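Local structure of cellulosome-related protein module from Ruminococcus flavefaciens that resembles papain-like cysteine peptidases (Ruminococcus flavefaciens, 4EYZ) at residues Asp204-Gly210 with Gly222-Ile228; Asp169-Asp175 with Asn191-Tyr197; Ala26-Trp31 with Pro241-Lys245. The protein is of uncertain function but is probably a cysteine-peptidase-like hydrolase associated with the cellulosome. All coordinates share one frame. Residue numbers count along the deposited sequence, not the author numbering.

Interaction 1: Asp204-Gly210 with Gly222-Ile228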
loop_
_atom_site.group_PDB
_atom_site.type_symbol
_atom_site.label_atom_id
_atom_site.label_comp_id
_atom_site.label_asym_id
_atom_site.label_seq_id
_atom_site.Cartn_x
_atom_site.Cartn_y
_atom_site.Cartn_z
ATOM N N ASP A 204 -8.138 -1.867 15.579
ATOM C CA ASP A 204 -8.346 -1.007 14.416
ATOM C C ASP A 204 -7.131 -0.109 14.234
ATOM O O ASP A 204 -7.080 0.994 14.764
ATOM C CB ASP A 204 -9.603 -0.175 14.658
ATOM C CG ASP A 204 -10.043 0.621 13.447
ATOM O OD1 ASP A 204 -9.364 0.538 12.408
ATOM O OD2 ASP A 204 -11.067 1.359 13.551
ATOM N N SER A 205 -6.161 -0.589 13.466
ATOM C CA SER A 205 -4.859 0.047 13.367
ATOM C C SER A 205 -4.208 -0.289 12.039
ATOM O O SER A 205 -4.089 -1.465 11.685
ATOM C CB SER A 205 -3.991 -0.496 14.498
ATOM O OG SER A 205 -2.716 0.071 14.502
ATOM N N TRP A 206 -3.762 0.735 11.322
ATOM C CA TRP A 206 -3.009 0.531 10.102
ATOM C C TRP A 206 -2.049 1.679 9.864
ATOM O O TRP A 206 -2.114 2.713 10.529
ATOM C CB TRP A 206 -3.924 0.270 8.895
ATOM C CG TRP A 206 -4.658 1.436 8.299
ATOM C CD1 TRP A 206 -4.882 2.666 8.836
ATOM C CD2 TRP A 206 -5.263 1.444 7.010
ATOM N NE1 TRP A 206 -5.595 3.447 7.955
ATOM C CE2 TRP A 206 -5.833 2.719 6.817
ATOM C CE3 TRP A 206 -5.375 0.494 5.997
ATOM C CZ2 TRP A 206 -6.500 3.060 5.646
ATOM C CZ3 TRP A 206 -6.036 0.834 4.847
ATOM C CH2 TRP A 206 -6.581 2.108 4.672
ATOM N N TRP A 207 -1.142 1.448 8.923
ATOM C CA TRP A 207 -0.066 2.353 8.558
ATOM C C TRP A 207 -0.366 2.842 7.153
ATOM O O TRP A 207 -0.550 2.044 6.247
ATOM C CB TRP A 207 1.243 1.561 8.587
ATOM C CG TRP A 207 2.513 2.332 8.487
ATOM C CD1 TRP A 207 2.718 3.652 8.783
ATOM C CD2 TRP A 207 3.778 1.802 8.101
ATOM N NE1 TRP A 207 4.045 3.973 8.587
ATOM C CE2 TRP A 207 4.716 2.851 8.178
ATOM C CE3 TRP A 207 4.208 0.541 7.692
ATOM C CZ2 TRP A 207 6.053 2.674 7.852
ATOM C CZ3 TRP A 207 5.520 0.369 7.359
ATOM C CH2 TRP A 207 6.440 1.422 7.460
ATOM N N GLN A 208 -0.432 4.154 6.987
ATOM C CA GLN A 208 -0.936 4.742 5.764
ATOM C C GLN A 208 -0.461 6.176 5.620
ATOM O O GLN A 208 0.087 6.767 6.572
ATOM C CB GLN A 208 -2.472 4.690 5.727
ATOM C CG GLN A 208 -3.122 5.459 6.857
ATOM C CD GLN A 208 -3.350 6.926 6.539
ATOM O OE1 GLN A 208 -4.087 7.267 5.612
ATOM N NE2 GLN A 208 -2.763 7.803 7.339
ATOM N N SER A 209 -0.646 6.715 4.424
ATOM C CA SER A 209 -0.546 8.144 4.206
ATOM C C SER A 209 -1.875 8.623 3.643
ATOM O O SER A 209 -2.321 8.133 2.600
ATOM C CB SER A 209 0.604 8.475 3.262
ATOM O OG SER A 209 0.813 9.880 3.236
ATOM N N GLY A 210 -2.507 9.551 4.349
ATOM C CA GLY A 210 -3.881 9.904 4.087
ATOM C C GLY A 210 -4.601 10.268 5.374
ATOM O O GLY A 210 -3.972 10.719 6.334
ATOM N N GLY A 222 -1.958 12.679 7.117
ATOM C CA GLY A 222 -0.569 12.520 7.467
ATOM C C GLY A 222 -0.106 11.108 7.192
ATOM O O GLY A 222 -0.863 10.286 6.697
ATOM N N THR A 223 1.160 10.853 7.477
ATOM C CA THR A 223 1.755 9.545 7.271
ATOM C C THR A 223 2.037 8.979 8.648
ATOM O O THR A 223 2.950 9.427 9.331
ATOM C CB THR A 223 3.059 9.665 6.463
ATOM O OG1 THR A 223 2.819 10.406 5.254
ATOM C CG2 THR A 223 3.632 8.282 6.136
ATOM N N ASP A 224 1.235 8.015 9.078
ATOM C CA ASP A 224 1.311 7.543 10.447
ATOM C C ASP A 224 0.472 6.290 10.599
ATOM O O ASP A 224 -0.199 5.832 9.658
ATOM C CB ASP A 224 0.776 8.632 11.388
ATOM C CG ASP A 224 1.415 8.609 12.789
ATOM O OD1 ASP A 224 2.107 7.637 13.183
ATOM O OD2 ASP A 224 1.189 9.593 13.521
ATOM N N VAL A 225 0.559 5.726 11.797
ATOM C CA VAL A 225 -0.322 4.670 12.250
ATOM C C VAL A 225 -1.565 5.299 12.873
ATOM O O VAL A 225 -1.459 6.211 13.696
ATOM C CB VAL A 225 0.402 3.750 13.240
ATOM C CG1 VAL A 225 -0.546 2.729 13.844
ATOM C CG2 VAL A 225 1.556 3.064 12.549
ATOM N N CYS A 226 -2.736 4.821 12.460
ATOM C CA CYS A 226 -4.011 5.368 12.908
ATOM C C CYS A 226 -5.105 4.330 12.675
ATOM O O CYS A 226 -4.850 3.275 12.108
ATOM C CB CYS A 226 -4.328 6.650 12.144
ATOM S SG CYS A 226 -4.481 6.459 10.367
ATOM N N PRO A 227 -6.335 4.616 13.105
ATOM C CA PRO A 227 -7.404 3.685 12.746
ATOM C C PRO A 227 -7.622 3.629 11.237
ATOM O O PRO A 227 -7.180 4.515 10.499
ATOM C CB PRO A 227 -8.634 4.261 13.450
ATOM C CG PRO A 227 -8.072 5.072 14.576
ATOM C CD PRO A 227 -6.796 5.650 14.041
ATOM N N ILE A 228 -8.313 2.588 10.795
ATOM C CA ILE A 228 -8.516 2.344 9.380
ATOM C C ILE A 228 -9.637 3.266 8.892
ATOM O O ILE A 228 -10.822 2.942 8.989
ATOM C CB ILE A 228 -8.837 0.866 9.118
ATOM C CG1 ILE A 228 -7.686 -0.016 9.620
ATOM C CG2 ILE A 228 -9.086 0.641 7.638
ATOM C CD1 ILE A 228 -8.087 -1.441 9.919
HETATM O O HOH W 1 4.777 6.579 9.559
#

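Interaction 2: Asp169-Asp175 with Asn191-Tyr197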
loop_
_atom_site.group_PDB
_atom_site.type_symbol
_atom_site.label_atom_id
_atom_site.label_comp_id
_atom_site.label_asym_id
_atom_site.label_seq_id
_atom_site.Cartn_x
_atom_site.Cartn_y
_atom_site.Cartn_z
ATOM N N ASP A 169 -0.618 -7.368 6.564
ATOM C CA ASP A 169 -1.617 -7.518 5.510
ATOM C C ASP A 169 -1.915 -6.177 4.864
ATOM O O ASP A 169 -1.837 -5.135 5.517
ATOM C CB ASP A 169 -2.904 -8.122 6.066
ATOM C CG ASP A 169 -2.747 -9.573 6.503
ATOM O OD1 ASP A 169 -1.722 -10.218 6.173
ATOM O OD2 ASP A 169 -3.677 -10.078 7.170
ATOM N N ILE A 170 -2.254 -6.204 3.578
ATOM C CA ILE A 170 -2.638 -4.992 2.886
ATOM C C ILE A 170 -4.154 -4.865 2.941
ATOM O O ILE A 170 -4.866 -5.835 2.736
ATOM C CB ILE A 170 -2.165 -5.041 1.413
ATOM C CG1 ILE A 170 -0.659 -5.322 1.329
ATOM C CG2 ILE A 170 -2.629 -3.804 0.649
ATOM C CD1 ILE A 170 0.208 -4.502 2.165
ATOM N N ILE A 171 -4.634 -3.661 3.250
ATOM C CA ILE A 171 -6.066 -3.394 3.278
ATOM C C ILE A 171 -6.382 -2.299 2.280
ATOM O O ILE A 171 -5.695 -1.278 2.230
ATOM C CB ILE A 171 -6.540 -2.944 4.671
ATOM C CG1 ILE A 171 -6.300 -4.051 5.697
ATOM C CG2 ILE A 171 -8.022 -2.556 4.645
ATOM C CD1 ILE A 171 -6.538 -3.607 7.121
ATOM N N TRP A 172 -7.401 -2.547 1.465
ATOM C CA TRP A 172 -8.009 -1.507 0.631
ATOM C C TRP A 172 -9.366 -1.108 1.186
ATOM O O TRP A 172 -10.224 -1.963 1.430
ATOM C CB TRP A 172 -8.192 -2.016 -0.793
ATOM C CG TRP A 172 -7.010 -1.805 -1.683
ATOM C CD1 TRP A 172 -6.068 -2.728 -2.048
ATOM C CD2 TRP A 172 -6.665 -0.595 -2.362
ATOM N NE1 TRP A 172 -5.162 -2.165 -2.919
ATOM C CE2 TRP A 172 -5.496 -0.851 -3.113
ATOM C CE3 TRP A 172 -7.224 0.686 -2.402
ATOM C CZ2 TRP A 172 -4.894 0.126 -3.904
ATOM C CZ3 TRP A 172 -6.618 1.650 -3.160
ATOM C CH2 TRP A 172 -5.469 1.371 -3.908
ATOM N N CYS A 173 -9.545 0.195 1.383
ATOM C CA CYS A 173 -10.858 0.789 1.599
ATOM C C CYS A 173 -11.420 1.153 0.238
ATOM O O CYS A 173 -10.818 1.914 -0.514
ATOM C CB CYS A 173 -10.754 2.052 2.448
ATOM S SG CYS A 173 -10.217 1.796 4.148
ATOM N N VAL A 174 -12.579 0.590 -0.062
ATOM C CA VAL A 174 -13.209 0.723 -1.362
ATOM C C VAL A 174 -14.305 1.769 -1.261
ATOM O O VAL A 174 -15.237 1.630 -0.470
ATOM C CB VAL A 174 -13.805 -0.622 -1.800
ATOM C CG1 VAL A 174 -14.401 -0.523 -3.211
ATOM C CG2 VAL A 174 -12.759 -1.724 -1.713
ATOM N N ASP A 175 -14.186 2.806 -2.081
ATOM C CA ASP A 175 -15.097 3.935 -2.123
ATOM C C ASP A 175 -16.496 3.479 -2.507
ATOM O O ASP A 175 -16.726 3.038 -3.630
ATOM C CB ASP A 175 -14.548 4.913 -3.168
ATOM C CG ASP A 175 -15.306 6.214 -3.238
ATOM O OD1 ASP A 175 -16.462 6.288 -2.783
ATOM O OD2 ASP A 175 -14.716 7.169 -3.771
ATOM N N ASN A 191 -11.506 8.109 -4.505
ATOM C CA ASN A 191 -11.114 7.990 -3.107
ATOM C C ASN A 191 -11.019 6.570 -2.561
ATOM O O ASN A 191 -11.322 6.356 -1.393
ATOM C CB ASN A 191 -12.094 8.777 -2.225
ATOM C CG ASN A 191 -11.992 10.268 -2.423
ATOM O OD1 ASN A 191 -12.980 10.943 -2.732
ATOM N ND2 ASN A 191 -10.798 10.796 -2.235
ATOM N N HIS A 192 -10.618 5.594 -3.371
ATOM C CA HIS A 192 -10.167 4.323 -2.796
ATOM C C HIS A 192 -8.928 4.630 -1.935
ATOM O O HIS A 192 -8.208 5.585 -2.225
ATOM C CB HIS A 192 -9.767 3.323 -3.886
ATOM C CG HIS A 192 -10.870 2.907 -4.804
ATOM N ND1 HIS A 192 -12.126 2.581 -4.357
ATOM C CD2 HIS A 192 -10.890 2.726 -6.145
ATOM C CE1 HIS A 192 -12.878 2.219 -5.378
ATOM N NE2 HIS A 192 -12.151 2.300 -6.477
ATOM N N HIS A 193 -8.658 3.819 -0.912
ATOM C CA HIS A 193 -7.530 4.100 -0.028
ATOM C C HIS A 193 -6.880 2.810 0.435
ATOM O O HIS A 193 -7.546 1.851 0.704
ATOM C CB HIS A 193 -8.007 4.968 1.150
ATOM C CG HIS A 193 -6.914 5.432 2.059
ATOM N ND1 HIS A 193 -5.647 5.721 1.616
ATOM C CD2 HIS A 193 -6.914 5.697 3.386
ATOM C CE1 HIS A 193 -4.906 6.119 2.636
ATOM N NE2 HIS A 193 -5.652 6.111 3.720
ATOM N N ILE A 194 -5.564 2.811 0.522
ATOM C CA ILE A 194 -4.796 1.600 0.821
ATOM C C ILE A 194 -3.899 1.863 2.031
ATOM O O ILE A 194 -3.487 2.999 2.275
ATOM C CB ILE A 194 -3.955 1.160 -0.411
ATOM C CG1 ILE A 194 -3.337 -0.227 -0.202
ATOM C CG2 ILE A 194 -2.913 2.214 -0.758
ATOM C CD1 ILE A 194 -2.454 -0.653 -1.352
ATOM N N GLY A 195 -3.613 0.810 2.794
ATOM C CA GLY A 195 -2.711 0.883 3.926
ATOM C C GLY A 195 -2.275 -0.500 4.353
ATOM O O GLY A 195 -2.692 -1.494 3.754
ATOM N N ILE A 196 -1.424 -0.555 5.378
ATOM C CA ILE A 196 -0.834 -1.797 5.840
ATOM C C ILE A 196 -1.292 -2.056 7.267
ATOM O O ILE A 196 -1.070 -1.240 8.146
ATOM C CB ILE A 196 0.700 -1.697 5.801
ATOM C CG1 ILE A 196 1.187 -1.441 4.367
ATOM C CG2 ILE A 196 1.345 -2.949 6.422
ATOM C CD1 ILE A 196 2.586 -0.861 4.295
ATOM N N TYR A 197 -1.960 -3.178 7.516
ATOM C CA TYR A 197 -2.495 -3.440 8.840
ATOM C C TYR A 197 -1.388 -3.540 9.865
ATOM O O TYR A 197 -0.369 -4.193 9.631
ATOM C CB TYR A 197 -3.304 -4.735 8.821
ATOM C CG TYR A 197 -4.019 -5.018 10.124
ATOM C CD1 TYR A 197 -5.026 -4.187 10.575
ATOM C CD2 TYR A 197 -3.695 -6.123 10.885
ATOM C CE1 TYR A 197 -5.687 -4.446 11.763
ATOM C CE2 TYR A 197 -4.355 -6.394 12.072
ATOM C CZ TYR A 197 -5.340 -5.543 12.512
ATOM O OH TYR A 197 -5.990 -5.828 13.696
HETATM O O HOH W 2 -15.535 9.683 -2.931
#

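Interaction 3: Ala26-Trp31 with Pro241-Lys245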
loop_
_atom_site.group_PDB
_atom_site.type_symbol
_atom_site.label_atom_id
_atom_site.label_comp_id
_atom_site.label_asym_id
_atom_site.label_seq_id
_atom_site.Cartn_x
_atom_site.Cartn_y
_atom_site.Cartn_z
ATOM N N ALA A 26 10.524 -11.977 0.998
ATOM C CA ALA A 26 9.263 -11.419 1.486
ATOM C C ALA A 26 8.740 -12.169 2.723
ATOM O O ALA A 26 7.546 -12.411 2.870
ATOM C CB ALA A 26 8.214 -11.393 0.371
ATOM N N ASP A 27 9.642 -12.497 3.632
ATOM C CA ASP A 27 9.285 -13.203 4.848
ATOM C C ASP A 27 8.375 -12.355 5.752
ATOM O O ASP A 27 8.638 -11.172 5.979
ATOM C CB ASP A 27 10.561 -13.567 5.605
ATOM C CG ASP A 27 10.279 -14.210 6.937
ATOM O OD1 ASP A 27 9.882 -15.398 6.948
ATOM O OD2 ASP A 27 10.445 -13.525 7.966
ATOM N N LEU A 28 7.309 -12.967 6.264
ATOM C CA LEU A 28 6.371 -12.255 7.129
ATOM C C LEU A 28 7.029 -11.664 8.372
ATOM O O LEU A 28 6.803 -10.507 8.708
ATOM C CB LEU A 28 5.227 -13.166 7.544
ATOM C CG LEU A 28 4.229 -12.540 8.520
ATOM C CD1 LEU A 28 3.471 -11.413 7.849
ATOM C CD2 LEU A 28 3.279 -13.604 9.041
ATOM N N GLY A 29 7.821 -12.454 9.082
ATOM C CA GLY A 29 8.416 -11.960 10.306
ATOM C C GLY A 29 9.299 -10.753 10.072
ATOM O O GLY A 29 9.285 -9.802 10.851
ATOM N N LYS A 30 10.089 -10.785 9.005
ATOM C CA LYS A 30 10.949 -9.652 8.689
ATOM C C LYS A 30 10.138 -8.417 8.307
ATOM O O LYS A 30 10.485 -7.303 8.702
ATOM C CB LYS A 30 11.946 -10.026 7.603
ATOM C CG LYS A 30 13.009 -11.001 8.129
ATOM C CD LYS A 30 14.053 -11.297 7.114
ATOM C CE LYS A 30 15.179 -12.090 7.748
ATOM N NZ LYS A 30 16.111 -12.618 6.729
ATOM N N TRP A 31 9.054 -8.624 7.568
ATOM C CA TRP A 31 8.145 -7.538 7.221
ATOM C C TRP A 31 7.525 -6.930 8.482
ATOM O O TRP A 31 7.459 -5.707 8.628
ATOM C CB TRP A 31 7.099 -8.068 6.251
ATOM C CG TRP A 31 5.997 -7.163 5.800
ATOM C CD1 TRP A 31 4.679 -7.512 5.717
ATOM C CD2 TRP A 31 6.084 -5.821 5.276
ATOM N NE1 TRP A 31 3.946 -6.485 5.203
ATOM C CE2 TRP A 31 4.779 -5.440 4.914
ATOM C CE3 TRP A 31 7.126 -4.904 5.094
ATOM C CZ2 TRP A 31 4.481 -4.183 4.385
ATOM C CZ3 TRP A 31 6.831 -3.664 4.556
ATOM C CH2 TRP A 31 5.518 -3.313 4.206
ATOM N N PRO A 241 -3.964 -10.743 2.246
ATOM C CA PRO A 241 -3.063 -11.214 3.304
ATOM C C PRO A 241 -1.641 -11.401 2.820
ATOM O O PRO A 241 -1.413 -11.842 1.696
ATOM C CB PRO A 241 -3.675 -12.552 3.734
ATOM C CG PRO A 241 -4.550 -12.983 2.565
ATOM C CD PRO A 241 -5.043 -11.708 1.947
ATOM N N TRP A 242 -0.687 -11.053 3.669
ATOM C CA TRP A 242 0.714 -11.173 3.308
ATOM C C TRP A 242 1.167 -12.624 3.250
ATOM O O TRP A 242 1.960 -13.017 2.391
ATOM C CB TRP A 242 1.580 -10.423 4.315
ATOM C CG TRP A 242 2.993 -10.315 3.891
ATOM C CD1 TRP A 242 4.000 -11.182 4.183
ATOM C CD2 TRP A 242 3.561 -9.302 3.070
ATOM N NE1 TRP A 242 5.174 -10.763 3.601
ATOM C CE2 TRP A 242 4.928 -9.603 2.918
ATOM C CE3 TRP A 242 3.054 -8.144 2.470
ATOM C CZ2 TRP A 242 5.791 -8.791 2.195
ATOM C CZ3 TRP A 242 3.913 -7.354 1.742
ATOM C CH2 TRP A 242 5.265 -7.681 1.616
ATOM N N ALA A 243 0.658 -13.412 4.185
ATOM C CA ALA A 243 1.082 -14.792 4.370
ATOM C C ALA A 243 0.003 -15.545 5.110
ATOM O O ALA A 243 -0.909 -14.939 5.658
ATOM C CB ALA A 243 2.390 -14.847 5.150
ATOM N N LYS A 244 0.106 -16.869 5.114
ATOM C CA LYS A 244 -0.837 -17.703 5.848
ATOM C C LYS A 244 -0.842 -17.301 7.326
ATOM O O LYS A 244 0.186 -16.911 7.872
ATOM C CB LYS A 244 -0.458 -19.178 5.668
ATOM C CG LYS A 244 -1.535 -20.169 6.128
ATOM C CD LYS A 244 -1.446 -21.505 5.380
ATOM C CE LYS A 244 -1.704 -21.367 3.869
ATOM N NZ LYS A 244 -3.150 -21.215 3.477
ATOM N N LYS A 245 -1.996 -17.360 7.977
ATOM C CA LYS A 245 -2.046 -16.943 9.375
ATOM C C LYS A 245 -1.650 -18.094 10.286
ATOM O O LYS A 245 -1.860 -19.259 9.952
ATOM C CB LYS A 245 -3.422 -16.379 9.759
ATOM C CG LYS A 245 -3.473 -15.851 11.200
ATOM C CD LYS A 245 -4.611 -14.860 11.435
ATOM C CE LYS A 245 -4.598 -14.329 12.874
ATOM N NZ LYS A 245 -5.618 -13.257 13.137
#

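Interaction 1: Asp204-Gly210 with Gly222-Ile228
Asp204 opens the contact from a loop, OD1 accepting Ile228 N at 2.8 Å while OD2 is held by a salt bridge to Lys156. Ser205 OG touches Val225 CG1 at 3.5 Å while hydrogen-bonding to Thr198. Trp206 forms an antiparallel hydrogen-bonded pair with Cys226: Trp206 N to Cys226 O and Cys226 N to Trp206 O are both 2.9 Å. Its broad indole suits this place because Ile228 CA can sit over one face, 3.6 Å from the centroid of the five-membered ring in a CH-pi contact, while Cys226 SG lies at the ring edge, 4.9 Å from the same centroid. Trp207 faces the other side, together with Val225, whose CG2 is 4.0 Å from Trp207 CD1. A water accepts from Trp207 NE1 at 2.9 Å and makes a weak bond to Thr223 O at 3.4 Å. Gln208 pairs with Asp224 through Gln208 N to Asp224 O (3.2 Å) and Asp224 N to Gln208 O (3.0 Å), and its OE1 accepts from His193. As the chain turns a corner, Ser209 OG donates to Thr223 OG1 at 2.9 Å; Thr223 OG1 also hydrogen-bonds to Thr47 O. Gly210 then closes the pairing with Gly222: Gly210 N to Gly222 O is 3.0 Å and Gly222 N to Gly210 O 2.9 Å. Backbone angles of 146/-153 at Gly210 would jam a CB against the preceding carbonyl, so glycine is required. Main-chain bonds thus set the register at this edge of the papain-like sheet, while the indoles packing on Ile228, Cys226 and Val225 supply apolar contacts on both faces.

Interaction 2: Asp169-Asp175 with Asn191-Tyr197
The largest bump here is the indole of Trp172, which lies flat against Ile194: Ile194 CB stands 3.5 Å from the centroid of its six-membered ring, only 3° off the normal. The extended isoleucine also brings its CD1 to 3.7 Å from Ile170 CG2, and Ile170 CD1 meets Ile196 CG1 at 3.9 Å. Branched aliphatic chains suit this face, on which helix 89-103 packs Ile95, Val91 and Ala94 against Ile170, Ile194 and Ile196. In the papain-like fold such a helix lies against an antiparallel sheet; here it follows the carboxymethylated Cys87, consistent with the place of the nucleophile in those peptidases. The opposite face carries a hollow at Gly195, paired with Ile171 by Ile171 N to Gly195 O and Gly195 N to Ile171 O, both 3.0 Å. With no side chain there, Trp206 can settle against the backbone. Ile171 CD1 meets Tyr197 CD1 at 3.8 Å beside it, and Cys173 CB lies 4.2 Å from His193 CB. His192 ND1 accepts Asp175 N at 3.1 Å while NE2 hydrogen-bonds to Thr187 O; Asp175 OD1 bonds to Ser177 OG, and one water joins Asp175 OD2 (2.8 Å) to Asn191 OD1 (2.9 Å).

Interaction 3: Ala26-Trp31 with Pro241-Lys245
Aromatic stacking dominates this contact. The five-membered ring of Trp31 lies face-to-face on the six-membered ring of Trp242, with centroids 3.7 Å apart and planes at 23°; Trp31 NE1 is 3.3 Å from Trp242 CE3, while its proton is used on Gly168 O. Two indoles suit the site because each offers a large flat surface together with one polar NH. That of Trp242 makes the single hydrogen bond between the two segments: Trp242 NE1 donates to Ala26 O at 3.0 Å, near the plane of the ring. The pair joins the first turn of helix 28-38 to the C-terminal tail that leaves strand 235-240, so that regions some 210 residues apart in sequence meet beside helix 89-103, whose Ile95 touches both indoles, in this module that resembles papain-like peptidases. A capping bond shapes the helix start: Asp27, at the N-cap, accepts Lys30 N through OD2 at 3.0 Å, a role well suited to a short acidic side chain. Small or flexible apolar groups border the Trp242 ring: Leu28 CD1 lies 3.7 Å from Trp242 CD1, and Ala26 CB is 4.0 Å from Trp242 CZ2. Beside the stack, Leu28 CB approaches Ala243 CB to 4.1 Å.

Interactions 1 and 2 are neighbours in one antiparallel sheet, their centres 10 Å apart: strand 206-208 lies beside strand 193-197, with Trp207 N 2.8 Å from Ile196 O, a probable hydrogen bond. Interaction 3 sits farther off, its centre 18 Å from that of interaction 2 and 19 Å from that of interaction 1; the nearest atoms of interactions 1 and 3 stay about 5 Å apart. It still touches interaction 2, where Asp169 OD1 is 2.8 Å from Trp242 N, a probable hydrogen bond, and Ile196 CD1 is 3.8 Å from Trp31 CH2. Both pack on helix 89-103, near whose start the active site would probably lie if the resemblance to papain extends to function.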